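Probable thiamine pyrophosphokinase (Staphylococcus saprophyticus, PDB 3L8M) probably catalyses the transfer of a pyrophosphate group from ATP to thiamine, giving thiamine diphosphate. Local coordinates at residues Asp75-Ala79 and Ala109-Lys115; Tyr90-Tyr96 and Asn122-Ile128. One frame throughout, in Å; residues are numbered along the deposited sequence.

Both contacts join pieces of one alpha/beta unit, and the chain alternates between them: helix 77-87 leads to strand 92-96, and helix 103-113 follows it before strand 124-128. Contact 1 sets the two helices side by side on one face of the sheet, with no hydrogen bond between its segments; aliphatic groups fill its inner part and a long salt bridge closes its outer border. Contact 2 lies deeper, in the sheet itself, where backbone hydrogen bonds dominate and a sodium ion sits on the face away from these helices. The two meet where Leu110 and Leu113 rest on Leu127, and Leu78 on Val95.

Contact 1: residues Asp75-Ala79 and Ala109-Lys115; sequences DTDLA and ALQILEK
The start of helix 77-87 lies against the C-terminal part of helix 103-113, closest where the CA atoms of Ala79 and Ile112 are 6.3 Å apart. At Leu78 and Ala109 the separation between CA atoms has grown to 7.2 Å. Small residues suit such a close approach: Ala79 lets Ile112 lie against its backbone, while the methyl of Ala109 meets Leu78. Ile112 uses its outermost methyl: CD1 comes within 3.5 Å of Ala79 CA and also touches the alanine CB. A nearly extended second torsion (chi2 168°) carries that methyl straight out from its own helix. Leu78 reaches back across the same groove. With its CG anti to the backbone N (chi1 174°), it sets CG 3.6 Å from Ile112 CD1 and sends the CD2 branch on to Ala109 CB, 3.7 Å away. A branched aliphatic chain suits position 112, packed as it is among the apolar side chains of Leu78, Ala79 and Ile82. Both helices cover the same face of the central sheet, and helix 103-113 is the longer of the two helices in the beta-alpha-beta crossover from strand 92-96 to strand 124-128; Leu113, turned from the present interface, packs on Ile125 and Leu127. Polar groups gather towards the helix start. Thr76 is the N-cap of helix 77-87, its OG1 accepting the Ala79 N-H over 3.1 Å in place of the carbonyl that a preceding turn would offer. Just before it, Asp75 faces Lys115 from the opposite direction, and the extended lysine chain bridges the outer border of the contact to place NZ 3.5 Å from Asp75 OD1, a long salt bridge at a partly exposed edge.

Contact 2: residues Tyr90-Tyr96 and Asn122-Ile128; sequences YRNIDVY and NINIKLI. With NA (sodium ion), chain C.
Asn124 O is gripped twice: it accepts the Ile93 N-H over 2.9 Å, the donor tilted 26° from the carbonyl plane, and it binds the sodium ion at 3.0 Å. Asp94 OD1 binds the same ion at 2.9 Å. One ligand is a side-chain oxygen of strand 92-96 and the other a backbone carbonyl of strand 124-128, so the cation bridges the two strands. Asp94 CG lies beside its backbone N, anti to the carbonyl carbon (chi1 -71°), which helps bring OD1 to the sodium. A carboxylate suits this place, its negative charge probably helping to hold the ion. The CD1 methyl of Ile128 lies 3.6 Å from Asp94 CG and packs against the carboxylate. Lys126 passes its aliphatic chain beside the sodium and carries its ammonium group away to a salt bridge with Glu133.

Further along, Lys126 N donates to Ile93 O and Val95 N to Lys126 O, the latter over 2.8 Å; both acceptors are approached almost end-on. The opposite face is wholly aliphatic. Ile125 CD1 presses on Ile93 CG1 at a tight 3.3 Å, the two side chains pointing the same way, while Val95 CB meets Leu127 CD2 at 3.8 Å. Branched hydrocarbon residues fit here because helices 77-87 and 103-113 cover them: Ile82 touches Ile93 and Val95, and Leu110 touches Leu127. Just before strand 92-96, Arg91 NE forms a salt bridge with Glu19 of the second subunit. Strands 92-96 and 124-128 run parallel, their axes 21° apart, as neighbours joined by a beta-alpha-beta crossover in the central sheet of an alpha/beta fold.

Contact 1: residues Asp75-Ala79 and Ala109-Lys115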
ATOM      1  N   ASP A  75      33.055  -6.456  -3.928  1.00 55.89           N
ATOM      2  CA  ASP A  75      32.353  -5.294  -3.393  1.00 53.58           C
ATOM      3  C   ASP A  75      31.890  -5.540  -1.960  1.00 51.98           C
ATOM      4  O   ASP A  75      31.682  -6.692  -1.553  1.00 42.95           O
ATOM      5  CB  ASP A  75      31.137  -4.958  -4.259  1.00 61.02           C
ATOM      6  CG  ASP A  75      31.509  -4.248  -5.546  1.00 66.63           C
ATOM      7  OD1 ASP A  75      30.588  -3.926  -6.327  1.00 67.21           O
ATOM      8  OD2 ASP A  75      32.715  -4.006  -5.774  1.00 72.18           O
ATOM      9  N   THR A  76      31.733  -4.457  -1.201  1.00 38.96           N
ATOM     10  CA  THR A  76      31.272  -4.552   0.181  1.00 32.68           C
ATOM     11  C   THR A  76      29.785  -4.923   0.193  1.00 34.82           C
ATOM     12  O   THR A  76      29.120  -4.870  -0.845  1.00 24.81           O
ATOM     13  CB  THR A  76      31.436  -3.210   0.917  1.00 35.14           C
ATOM     14  OG1 THR A  76      30.614  -2.220   0.284  1.00 25.42           O
ATOM     15  CG2 THR A  76      32.906  -2.757   0.898  1.00 23.48           C
ATOM     16  N   ASP A  77      29.266  -5.299   1.361  1.00 35.02           N
ATOM     17  CA  ASP A  77      27.860  -5.663   1.479  1.00 30.72           C
ATOM     18  C   ASP A  77      26.960  -4.474   1.154  1.00 30.03           C
ATOM     19  O   ASP A  77      25.904  -4.623   0.524  1.00 28.12           O
ATOM     20  CB  ASP A  77      27.563  -6.209   2.882  1.00 30.87           C
ATOM     21  CG  ASP A  77      28.235  -7.557   3.134  1.00 28.27           C
ATOM     22  OD1 ASP A  77      28.810  -8.122   2.186  1.00 30.55           O
ATOM     23  OD2 ASP A  77      28.187  -8.058   4.269  1.00 34.19           O
ATOM     24  N   LEU A  78      27.394  -3.284   1.551  1.00 17.72           N
ATOM     25  CA  LEU A  78      26.613  -2.088   1.275  1.00 31.12           C
ATOM     26  C   LEU A  78      26.589  -1.774  -0.220  1.00 23.72           C
ATOM     27  O   LEU A  78      25.568  -1.339  -0.753  1.00 25.29           O
ATOM     28  CB  LEU A  78      27.181  -0.880   2.037  1.00 15.24           C
ATOM     29  CG  LEU A  78      26.508   0.456   1.678  1.00 25.70           C
ATOM     30  CD1 LEU A  78      25.012   0.315   1.932  1.00 11.60           C
ATOM     31  CD2 LEU A  78      27.097   1.624   2.502  1.00 17.36           C
ATOM     32  N   ALA A  79      27.711  -1.995  -0.903  1.00 26.54           N
ATOM     33  CA  ALA A  79      27.774  -1.689  -2.331  1.00 30.44           C
ATOM     34  C   ALA A  79      26.876  -2.614  -3.147  1.00 31.28           C
ATOM     35  O   ALA A  79      26.328  -2.211  -4.172  1.00 27.78           O
ATOM     36  CB  ALA A  79      29.223  -1.765  -2.828  1.00 29.21           C
ATOM     37  N   ALA A 109      31.517   3.669   2.251  1.00 27.79           N
ATOM     38  CA  ALA A 109      30.177   4.126   1.930  1.00 27.93           C
ATOM     39  C   ALA A 109      30.279   5.372   1.046  1.00 25.21           C
ATOM     40  O   ALA A 109      29.441   5.575   0.158  1.00 30.91           O
ATOM     41  CB  ALA A 109      29.382   4.414   3.226  1.00 17.50           C
ATOM     42  N   LEU A 110      31.305   6.200   1.267  1.00 25.58           N
ATOM     43  CA  LEU A 110      31.487   7.405   0.445  1.00 29.53           C
ATOM     44  C   LEU A 110      31.939   7.043  -0.977  1.00 33.66           C
ATOM     45  O   LEU A 110      31.563   7.711  -1.948  1.00 27.93           O
ATOM     46  CB  LEU A 110      32.501   8.359   1.082  1.00 27.25           C
ATOM     47  CG  LEU A 110      32.168   8.965   2.451  1.00 24.04           C
ATOM     48  CD1 LEU A 110      33.337   9.811   2.912  1.00 24.35           C
ATOM     49  CD2 LEU A 110      30.905   9.807   2.375  1.00 22.32           C
ATOM     50  N   GLN A 111      32.736   5.984  -1.106  1.00 33.79           N
ATOM     51  CA  GLN A 111      33.181   5.552  -2.429  1.00 37.79           C
ATOM     52  C   GLN A 111      31.977   5.201  -3.319  1.00 44.87           C
ATOM     53  O   GLN A 111      31.979   5.489  -4.519  1.00 34.66           O
ATOM     54  CB  GLN A 111      34.125   4.353  -2.315  1.00 20.00           C
ATOM     55  CG  GLN A 111      35.458   4.670  -1.658  1.00 20.00           C
ATOM     56  CD  GLN A 111      36.334   3.446  -1.497  1.00 20.00           C
ATOM     57  OE1 GLN A 111      35.837   2.322  -1.436  1.00 20.00           O
ATOM     58  NE2 GLN A 111      37.645   3.660  -1.429  1.00 20.00           N
ATOM     59  N   ILE A 112      30.956   4.576  -2.736  1.00 39.04           N
ATOM     60  CA  ILE A 112      29.774   4.192  -3.498  1.00 33.65           C
ATOM     61  C   ILE A 112      29.063   5.394  -4.124  1.00 39.38           C
ATOM     62  O   ILE A 112      28.697   5.365  -5.304  1.00 40.39           O
ATOM     63  CB  ILE A 112      28.774   3.414  -2.624  1.00 30.28           C
ATOM     64  CG1 ILE A 112      29.412   2.117  -2.134  1.00 17.81           C
ATOM     65  CG2 ILE A 112      27.526   3.072  -3.427  1.00 27.84           C
ATOM     66  CD1 ILE A 112      28.610   1.438  -1.060  1.00 19.93           C
ATOM     67  N   LEU A 113      28.874   6.453  -3.340  1.00 33.33           N
ATOM     68  CA  LEU A 113      28.212   7.650  -3.834  1.00 33.15           C
ATOM     69  C   LEU A 113      28.986   8.234  -5.015  1.00 33.20           C
ATOM     70  O   LEU A 113      28.421   8.906  -5.873  1.00 40.36           O
ATOM     71  CB  LEU A 113      28.135   8.712  -2.734  1.00 29.05           C
ATOM     72  CG  LEU A 113      27.339   8.488  -1.444  1.00 36.21           C
ATOM     73  CD1 LEU A 113      27.728   9.568  -0.451  1.00 37.64           C
ATOM     74  CD2 LEU A 113      25.846   8.542  -1.706  1.00 35.85           C
ATOM     75  N   GLU A 114      30.284   7.967  -5.047  1.00 39.94           N
ATOM     76  CA  GLU A 114      31.153   8.500  -6.088  1.00 44.61           C
ATOM     77  C   GLU A 114      31.269   7.615  -7.327  1.00 41.94           C
ATOM     78  O   GLU A 114      31.889   8.004  -8.316  1.00 42.79           O
ATOM     79  CB  GLU A 114      32.536   8.771  -5.482  1.00 42.97           C
ATOM     80  CG  GLU A 114      32.451   9.640  -4.220  1.00 48.75           C
ATOM     81  CD  GLU A 114      33.741   9.675  -3.416  1.00 39.78           C
ATOM     82  OE1 GLU A 114      34.585   8.772  -3.587  1.00 38.00           O
ATOM     83  OE2 GLU A 114      33.899  10.599  -2.592  1.00 35.22           O
ATOM     84  N   LYS A 115      30.676   6.429  -7.285  1.00 37.80           N
ATOM     85  CA  LYS A 115      30.738   5.547  -8.439  1.00 46.57           C
ATOM     86  C   LYS A 115      30.121   6.245  -9.652  1.00 48.14           C
ATOM     87  O   LYS A 115      29.004   6.771  -9.589  1.00 43.52           O
ATOM     88  CB  LYS A 115      30.010   4.235  -8.156  1.00 45.84           C
ATOM     89  CG  LYS A 115      30.688   3.381  -7.104  1.00 37.76           C
ATOM     90  CD  LYS A 115      30.306   1.918  -7.279  1.00 55.96           C
ATOM     91  CE  LYS A 115      31.173   1.010  -6.415  1.00 64.17           C
ATOM     92  NZ  LYS A 115      31.001  -0.431  -6.765  1.00 67.44           N
TER

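Contact 2: residues Tyr90-Tyr96 and Asn122-Ile128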
ATOM      1  N   TYR A  90      14.729   1.127  -7.761  1.00 17.41           N
ATOM      2  CA  TYR A  90      14.699   2.120  -6.688  1.00 29.56           C
ATOM      3  C   TYR A  90      15.547   3.307  -7.150  1.00 29.96           C
ATOM      4  O   TYR A  90      16.722   3.145  -7.477  1.00 31.79           O
ATOM      5  CB  TYR A  90      15.268   1.509  -5.398  1.00 25.51           C
ATOM      6  CG  TYR A  90      14.321   0.537  -4.703  1.00 20.12           C
ATOM      7  CD1 TYR A  90      13.223   1.000  -3.987  1.00 21.72           C
ATOM      8  CD2 TYR A  90      14.530  -0.843  -4.763  1.00 23.18           C
ATOM      9  CE1 TYR A  90      12.355   0.120  -3.342  1.00 26.26           C
ATOM     10  CE2 TYR A  90      13.661  -1.737  -4.126  1.00 28.06           C
ATOM     11  CZ  TYR A  90      12.576  -1.242  -3.415  1.00 32.97           C
ATOM     12  OH  TYR A  90      11.711  -2.108  -2.788  1.00 28.27           O
ATOM     13  N   ARG A  91      14.952   4.494  -7.186  1.00 33.38           N
ATOM     14  CA  ARG A  91      15.660   5.685  -7.651  1.00 36.71           C
ATOM     15  C   ARG A  91      16.191   6.592  -6.546  1.00 38.07           C
ATOM     16  O   ARG A  91      17.190   7.287  -6.735  1.00 32.06           O
ATOM     17  CB  ARG A  91      14.751   6.510  -8.560  1.00 40.16           C
ATOM     18  CG  ARG A  91      15.498   7.541  -9.378  1.00 62.35           C
ATOM     19  CD  ARG A  91      15.643   7.100 -10.828  1.00 67.96           C
ATOM     20  NE  ARG A  91      14.420   7.335 -11.593  1.00 80.67           N
ATOM     21  CZ  ARG A  91      13.889   8.538 -11.798  1.00 84.83           C
ATOM     22  NH1 ARG A  91      14.471   9.617 -11.293  1.00 85.95           N
ATOM     23  NH2 ARG A  91      12.778   8.668 -12.515  1.00 85.50           N
ATOM     24  N   ASN A  92      15.502   6.612  -5.410  1.00 33.83           N
ATOM     25  CA  ASN A  92      15.913   7.429  -4.275  1.00 40.33           C
ATOM     26  C   ASN A  92      16.317   6.462  -3.184  1.00 39.07           C
ATOM     27  O   ASN A  92      15.490   5.684  -2.717  1.00 34.65           O
ATOM     28  CB  ASN A  92      14.755   8.309  -3.793  1.00 48.81           C
ATOM     29  CG  ASN A  92      14.330   9.333  -4.831  1.00 66.92           C
ATOM     30  OD1 ASN A  92      15.125  10.176  -5.255  1.00 73.70           O
ATOM     31  ND2 ASN A  92      13.072   9.263  -5.248  1.00 77.58           N
ATOM     32  N   ILE A  93      17.589   6.501  -2.792  1.00 33.24           N
ATOM     33  CA  ILE A  93      18.103   5.608  -1.763  1.00 31.73           C
ATOM     34  C   ILE A  93      18.657   6.361  -0.559  1.00 28.59           C
ATOM     35  O   ILE A  93      19.519   7.223  -0.704  1.00 25.25           O
ATOM     36  CB  ILE A  93      19.234   4.701  -2.315  1.00 36.48           C
ATOM     37  CG1 ILE A  93      18.836   4.117  -3.679  1.00 34.28           C
ATOM     38  CG2 ILE A  93      19.536   3.587  -1.323  1.00 46.05           C
ATOM     39  CD1 ILE A  93      17.484   3.482  -3.703  1.00 37.58           C
ATOM     40  N   ASP A  94      18.152   6.031   0.625  1.00 28.15           N
ATOM     41  CA  ASP A  94      18.615   6.644   1.866  1.00 32.68           C
ATOM     42  C   ASP A  94      19.319   5.573   2.682  1.00 33.40           C
ATOM     43  O   ASP A  94      18.699   4.581   3.079  1.00 27.75           O
ATOM     44  CB  ASP A  94      17.441   7.201   2.683  1.00 29.26           C
ATOM     45  CG  ASP A  94      16.832   8.435   2.059  1.00 34.62           C
ATOM     46  OD1 ASP A  94      17.398   8.916   1.055  1.00 36.13           O
ATOM     47  OD2 ASP A  94      15.803   8.926   2.577  1.00 28.39           O
ATOM     48  N   VAL A  95      20.612   5.768   2.919  1.00 26.90           N
ATOM     49  CA  VAL A  95      21.380   4.809   3.700  1.00 22.46           C
ATOM     50  C   VAL A  95      21.537   5.333   5.127  1.00 26.37           C
ATOM     51  O   VAL A  95      22.069   6.423   5.357  1.00 19.53           O
ATOM     52  CB  VAL A  95      22.777   4.555   3.066  1.00 21.71           C
ATOM     53  CG1 VAL A  95      23.557   3.547   3.905  1.00 14.54           C
ATOM     54  CG2 VAL A  95      22.610   4.034   1.629  1.00 16.08           C
ATOM     55  N   TYR A  96      21.063   4.547   6.080  1.00 24.24           N
ATOM     56  CA  TYR A  96      21.136   4.903   7.488  1.00 15.08           C
ATOM     57  C   TYR A  96      22.060   3.892   8.126  1.00 26.69           C
ATOM     58  O   TYR A  96      22.212   2.784   7.602  1.00 14.47           O
ATOM     59  CB  TYR A  96      19.753   4.768   8.136  1.00 17.80           C
ATOM     60  CG  TYR A  96      18.729   5.755   7.645  1.00 25.79           C
ATOM     61  CD1 TYR A  96      18.546   6.976   8.295  1.00 22.35           C
ATOM     62  CD2 TYR A  96      17.930   5.468   6.540  1.00 25.92           C
ATOM     63  CE1 TYR A  96      17.589   7.885   7.865  1.00 27.80           C
ATOM     64  CE2 TYR A  96      16.966   6.372   6.098  1.00 27.27           C
ATOM     65  CZ  TYR A  96      16.801   7.580   6.770  1.00 29.97           C
ATOM     66  OH  TYR A  96      15.833   8.467   6.369  1.00 32.86           O
ATOM     67  N   ASN A 122      19.855   8.315 -13.298  1.00 65.38           N
ATOM     68  CA  ASN A 122      19.177   9.371 -12.557  1.00 64.74           C
ATOM     69  C   ASN A 122      18.879   8.919 -11.129  1.00 64.49           C
ATOM     70  O   ASN A 122      17.762   9.077 -10.643  1.00 61.44           O
ATOM     71  CB  ASN A 122      17.873   9.754 -13.262  1.00 70.63           C
ATOM     72  CG  ASN A 122      17.452  11.183 -12.973  1.00 73.93           C
ATOM     73  OD1 ASN A 122      18.117  12.134 -13.391  1.00 80.30           O
ATOM     74  ND2 ASN A 122      16.346  11.342 -12.253  1.00 70.08           N
ATOM     75  N   ILE A 123      19.894   8.371 -10.465  1.00 61.64           N
ATOM     76  CA  ILE A 123      19.766   7.874  -9.097  1.00 58.23           C
ATOM     77  C   ILE A 123      20.166   8.931  -8.065  1.00 58.11           C
ATOM     78  O   ILE A 123      21.040   9.760  -8.314  1.00 60.81           O
ATOM     79  CB  ILE A 123      20.645   6.613  -8.901  1.00 62.82           C
ATOM     80  CG1 ILE A 123      20.493   6.066  -7.481  1.00 66.21           C
ATOM     81  CG2 ILE A 123      22.091   6.942  -9.187  1.00 64.43           C
ATOM     82  CD1 ILE A 123      19.203   5.320  -7.248  1.00 77.12           C
ATOM     83  N   ASN A 124      19.520   8.890  -6.903  1.00 50.48           N
ATOM     84  CA  ASN A 124      19.790   9.835  -5.825  1.00 47.84           C
ATOM     85  C   ASN A 124      20.124   9.081  -4.539  1.00 42.49           C
ATOM     86  O   ASN A 124      19.223   8.634  -3.833  1.00 48.93           O
ATOM     87  CB  ASN A 124      18.563  10.722  -5.590  1.00 56.83           C
ATOM     88  CG  ASN A 124      18.739  11.670  -4.422  1.00 71.66           C
ATOM     89  OD1 ASN A 124      17.761  12.117  -3.819  1.00 74.25           O
ATOM     90  ND2 ASN A 124      19.989  11.992  -4.100  1.00 81.76           N
ATOM     91  N   ILE A 125      21.415   8.937  -4.243  1.00 30.62           N
ATOM     92  CA  ILE A 125      21.865   8.235  -3.045  1.00 32.79           C
ATOM     93  C   ILE A 125      22.293   9.221  -1.942  1.00 41.07           C
ATOM     94  O   ILE A 125      23.101  10.116  -2.179  1.00 43.71           O
ATOM     95  CB  ILE A 125      23.079   7.322  -3.354  1.00 32.99           C
ATOM     96  CG1 ILE A 125      22.807   6.444  -4.578  1.00 34.65           C
ATOM     97  CG2 ILE A 125      23.377   6.442  -2.150  1.00 25.98           C
ATOM     98  CD1 ILE A 125      21.848   5.295  -4.320  1.00 51.97           C
ATOM     99  N   LYS A 126      21.745   9.060  -0.739  1.00 36.72           N
ATOM    100  CA  LYS A 126      22.111   9.917   0.387  1.00 35.39           C
ATOM    101  C   LYS A 126      22.435   9.093   1.636  1.00 31.47           C
ATOM    102  O   LYS A 126      21.736   8.124   1.945  1.00 32.72           O
ATOM    103  CB  LYS A 126      20.982  10.874   0.754  1.00 25.28           C
ATOM    104  CG  LYS A 126      20.669  11.956  -0.234  1.00 35.24           C
ATOM    105  CD  LYS A 126      19.527  12.805   0.307  1.00 36.00           C
ATOM    106  CE  LYS A 126      19.066  13.825  -0.723  1.00 60.67           C
ATOM    107  NZ  LYS A 126      17.946  14.674  -0.222  1.00 50.29           N
ATOM    108  N   LEU A 127      23.499   9.481   2.340  1.00 29.15           N
ATOM    109  CA  LEU A 127      23.894   8.818   3.590  1.00 28.85           C
ATOM    110  C   LEU A 127      23.263   9.719   4.635  1.00 29.60           C
ATOM    111  O   LEU A 127      23.355  10.948   4.530  1.00 25.27           O
ATOM    112  CB  LEU A 127      25.421   8.808   3.763  1.00 23.95           C
ATOM    113  CG  LEU A 127      26.243   8.178   2.624  1.00 33.96           C
ATOM    114  CD1 LEU A 127      27.751   8.341   2.885  1.00 20.46           C
ATOM    115  CD2 LEU A 127      25.875   6.700   2.494  1.00 34.03           C
ATOM    116  N   ILE A 128      22.611   9.132   5.631  1.00 29.61           N
ATOM    117  CA  ILE A 128      21.948   9.937   6.642  1.00 19.89           C
ATOM    118  C   ILE A 128      22.095   9.427   8.063  1.00 21.38           C
ATOM    119  O   ILE A 128      22.002   8.236   8.293  1.00 19.82           O
ATOM    120  CB  ILE A 128      20.415  10.016   6.373  1.00 24.71           C
ATOM    121  CG1 ILE A 128      20.139  10.399   4.912  1.00 29.15           C
ATOM    122  CG2 ILE A 128      19.759  10.998   7.346  1.00 31.30           C
ATOM    123  CD1 ILE A 128      18.641  10.385   4.557  1.00 18.58           C
TER
HETATM  124 NA    NA C8001      17.898   9.989  -1.537  1.00 16.29          NA